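Local structure of erythromycin C-12 hydroxylase (Saccharopolyspora erythraea, 2JJN) at residues W264-A268 against I370-R376. The protein hydroxylates the macrolactone ring of erythromycin D at C-12 to give erythromycin C, acting as a heme-dependent cytochrome P450 monooxygenase in antibiotic biosynthesis. The protein carries 2 engineered substitutions. Numbering follows the deposited sequence.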
ATOM      1  N   TRP A 264      -3.150 -23.864   0.712  1.00 20.56           N
ATOM      2  CA  TRP A 264      -4.608 -23.745   0.797  1.00 20.38           C
ATOM      3  C   TRP A 264      -5.187 -24.755   1.790  1.00 20.96           C
ATOM      4  O   TRP A 264      -5.993 -24.394   2.635  1.00 21.64           O
ATOM      5  CB  TRP A 264      -5.259 -23.964  -0.570  1.00 20.44           C
ATOM      6  CG  TRP A 264      -5.020 -22.924  -1.578  1.00 20.11           C
ATOM      7  CD1 TRP A 264      -4.307 -23.073  -2.735  1.00 19.67           C
ATOM      8  CD2 TRP A 264      -5.589 -21.593  -1.616  1.00 18.51           C
ATOM      9  NE1 TRP A 264      -4.391 -21.911  -3.507  1.00 18.92           N
ATOM     10  CE2 TRP A 264      -5.154 -20.987  -2.829  1.00 17.76           C
ATOM     11  CE3 TRP A 264      -6.434 -20.868  -0.757  1.00 19.02           C
ATOM     12  CZ2 TRP A 264      -5.522 -19.701  -3.213  1.00 18.86           C
ATOM     13  CZ3 TRP A 264      -6.821 -19.550  -1.156  1.00 18.64           C
ATOM     14  CH2 TRP A 264      -6.383 -19.002  -2.385  1.00 19.32           C
ATOM     15  N   ASP A 265      -4.802 -26.036   1.659  1.00 23.15           N
ATOM     16  CA  ASP A 265      -5.361 -27.031   2.567  1.00 24.47           C
ATOM     17  C   ASP A 265      -4.846 -26.821   3.992  1.00 22.87           C
ATOM     18  O   ASP A 265      -5.580 -27.056   4.968  1.00 24.06           O
ATOM     19  CB  ASP A 265      -5.032 -28.451   2.080  1.00 25.68           C
ATOM     20  CG  ASP A 265      -5.969 -28.931   0.972  1.00 30.92           C
ATOM     21  OD1 ASP A 265      -6.975 -28.258   0.623  1.00 28.63           O
ATOM     22  OD2 ASP A 265      -5.723 -30.053   0.469  1.00 36.41           O
ATOM     23  N   ALA A 266      -3.609 -26.367   4.108  1.00 22.12           N
ATOM     24  CA  ALA A 266      -3.038 -26.125   5.463  1.00 22.13           C
ATOM     25  C   ALA A 266      -3.846 -25.075   6.224  1.00 22.68           C
ATOM     26  O   ALA A 266      -4.180 -25.220   7.425  1.00 24.12           O
ATOM     27  CB  ALA A 266      -1.617 -25.740   5.355  1.00 22.83           C
ATOM     28  N   ALA A 267      -4.216 -24.005   5.505  1.00 22.52           N
ATOM     29  CA  ALA A 267      -4.971 -22.916   6.124  1.00 22.78           C
ATOM     30  C   ALA A 267      -6.438 -23.315   6.350  1.00 23.45           C
ATOM     31  O   ALA A 267      -7.079 -22.822   7.285  1.00 23.74           O
ATOM     32  CB  ALA A 267      -4.905 -21.678   5.217  1.00 23.28           C
ATOM     33  N   ALA A 268      -6.955 -24.211   5.496  1.00 23.39           N
ATOM     34  CA  ALA A 268      -8.331 -24.686   5.663  1.00 24.45           C
ATOM     35  C   ALA A 268      -8.391 -25.573   6.886  1.00 25.22           C
ATOM     36  O   ALA A 268      -9.382 -25.517   7.634  1.00 26.40           O
ATOM     37  CB  ALA A 268      -8.833 -25.431   4.436  1.00 24.17           C
ATOM     38  N   ILE A 370     -12.463 -16.640   1.421  1.00 17.85           N
ATOM     39  CA  ILE A 370     -12.166 -17.325   0.168  1.00 17.31           C
ATOM     40  C   ILE A 370     -12.085 -18.812   0.460  1.00 18.08           C
ATOM     41  O   ILE A 370     -12.650 -19.642  -0.276  1.00 18.60           O
ATOM     42  CB  ILE A 370     -10.870 -16.795  -0.442  1.00 17.16           C
ATOM     43  CG1 ILE A 370     -11.128 -15.376  -0.991  1.00 17.82           C
ATOM     44  CG2 ILE A 370     -10.335 -17.751  -1.525  1.00 17.57           C
ATOM     45  CD1 ILE A 370      -9.830 -14.650  -1.397  1.00 16.80           C
ATOM     46  N   ILE A 371     -11.346 -19.140   1.522  1.00 18.26           N
ATOM     47  CA  ILE A 371     -11.117 -20.570   1.810  1.00 18.29           C
ATOM     48  C   ILE A 371     -12.435 -21.201   2.297  1.00 18.04           C
ATOM     49  O   ILE A 371     -12.763 -22.348   1.921  1.00 18.70           O
ATOM     50  CB  ILE A 371     -10.004 -20.704   2.844  1.00 19.07           C
ATOM     51  CG1 ILE A 371      -8.677 -20.381   2.163  1.00 19.36           C
ATOM     52  CG2 ILE A 371      -9.945 -22.122   3.408  1.00 20.30           C
ATOM     53  CD1 ILE A 371      -7.496 -20.249   3.176  1.00 21.67           C
ATOM     54  N   ALA A 372     -13.205 -20.475   3.122  1.00 16.99           N
ATOM     55  CA  ALA A 372     -14.470 -21.009   3.623  1.00 16.68           C
ATOM     56  C   ALA A 372     -15.410 -21.383   2.491  1.00 16.94           C
ATOM     57  O   ALA A 372     -16.084 -22.426   2.525  1.00 18.65           O
ATOM     58  CB  ALA A 372     -15.162 -19.990   4.584  1.00 16.38           C
ATOM     59  N   ARG A 373     -15.484 -20.532   1.470  1.00 17.23           N
ATOM     60  CA  ARG A 373     -16.425 -20.795   0.384  1.00 16.91           C
ATOM     61  C   ARG A 373     -15.885 -21.759  -0.629  1.00 15.31           C
ATOM     62  O   ARG A 373     -16.612 -22.681  -1.076  1.00 17.87           O
ATOM     63  CB  ARG A 373     -16.868 -19.481  -0.310  1.00 17.34           C
ATOM     64  CG  ARG A 373     -17.900 -19.750  -1.399  1.00 17.66           C
ATOM     65  CD  ARG A 373     -18.476 -18.449  -1.988  1.00 18.23           C
ATOM     66  NE  ARG A 373     -19.196 -18.704  -3.259  1.00 16.95           N
ATOM     67  CZ  ARG A 373     -20.474 -19.063  -3.366  1.00 16.64           C
ATOM     68  NH1 ARG A 373     -21.233 -19.292  -2.282  1.00 17.02           N
ATOM     69  NH2 ARG A 373     -20.996 -19.265  -4.571  1.00 16.56           N
ATOM     70  N   PHE A 374     -14.635 -21.586  -1.019  1.00  9.65           N
ATOM     71  CA  PHE A 374     -14.144 -22.294  -2.235  1.00 10.02           C
ATOM     72  C   PHE A 374     -13.074 -23.330  -1.883  1.00  9.76           C
ATOM     73  O   PHE A 374     -12.753 -24.191  -2.748  1.00 10.80           O
ATOM     74  CB  PHE A 374     -13.472 -21.289  -3.144  1.00  9.75           C
ATOM     75  CG  PHE A 374     -14.364 -20.168  -3.652  1.00  9.18           C
ATOM     76  CD1 PHE A 374     -15.433 -20.412  -4.532  1.00 10.10           C
ATOM     77  CD2 PHE A 374     -14.104 -18.863  -3.252  1.00  8.13           C
ATOM     78  CE1 PHE A 374     -16.218 -19.368  -5.045  1.00 10.61           C
ATOM     79  CE2 PHE A 374     -14.871 -17.784  -3.762  1.00 12.07           C
ATOM     80  CZ  PHE A 374     -15.930 -18.040  -4.684  1.00 11.11           C
ATOM     81  N   GLY A 375     -12.496 -23.227  -0.697  1.00 10.17           N
ATOM     82  CA  GLY A 375     -11.297 -24.024  -0.319  1.00 10.96           C
ATOM     83  C   GLY A 375      -9.991 -23.553  -0.952  1.00 10.53           C
ATOM     84  O   GLY A 375      -8.951 -23.617  -0.316  1.00 12.64           O
ATOM     85  N   ARG A 376     -10.047 -23.142  -2.211  1.00 10.46           N
ATOM     86  CA  ARG A 376      -8.901 -22.587  -2.941  1.00  9.59           C
ATOM     87  C   ARG A 376      -9.391 -21.831  -4.181  1.00  9.13           C
ATOM     88  O   ARG A 376     -10.556 -21.975  -4.592  1.00  9.99           O
ATOM     89  CB  ARG A 376      -7.936 -23.719  -3.337  1.00 10.68           C
ATOM     90  CG  ARG A 376      -8.558 -24.676  -4.362  1.00 11.57           C
ATOM     91  CD  ARG A 376      -7.562 -25.791  -4.809  1.00 12.91           C
ATOM     92  NE  ARG A 376      -7.411 -26.701  -3.670  1.00 18.48           N
ATOM     93  CZ  ARG A 376      -6.287 -26.975  -3.001  1.00 17.44           C
ATOM     94  NH1 ARG A 376      -5.079 -26.536  -3.367  1.00 17.75           N
ATOM     95  NH2 ARG A 376      -6.372 -27.796  -1.982  1.00 22.61           N
TER
HETATM   96  O   HOH W   1      -3.709 -27.563  -0.629  1.00 19.34           O
HETATM   97  O   HOH W   2      -8.786 -26.230   0.811  1.00 21.16           O
HETATM   98  O   HOH W   3      -9.566 -27.402  -1.552  1.00 33.88           O
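Trp264 has 122 Å² covered by the end of helix 356-374 and the turn that follows, the largest share of any residue in the contact. CB of Arg376 lies over one face of the indole, 3.6 Å from the centroid of its five-membered ring and 14° off the normal, a CH-pi contact. Ile371 CG1 meets the indole edge at Trp264 CE3 (3.7 Å); Trp264 CZ3 also touches Ile370 CG2 at 4.0 Å, and Leu257 of helix 228-259 packs on the indole as well. One residue on, Asp265 provides the polar, solvent-facing part of the contact. Asp265 OD1 forms a salt bridge with Arg376 NH2 (2.7 Å), approaching the guanidinium edge-on, near its plane. Water 1 accepts hydrogen bonds from Asp265 N and Arg376 NH2, while water 2 donates to Asp265 OD1 and to Gly375 O. The latter carbonyl belongs to the first residue past helix 356-374: Gly375 adopts positive phi (75°), a conformation favourable to glycine, and the chain turns there to bring Arg376 back over Trp264. In P450 nomenclature these elements are the J helix (262-269) and the C-terminal end of the L helix (356-374), the helix that follows the heme-ligating Cys353. Their short segments cross almost perpendicularly, at -98° with axes 10.2 Å apart, well away from the heme. Ala267 then packs its CB against Ile371 CD1 (3.6 Å), and both side chains also touch Ile274 of the next helix, 274-284. At Ala268, more exposed, CB contacts Ile371 CG2 at 3.6 Å, so that Ile371 spans the helical turn from Trp264 to Ala268.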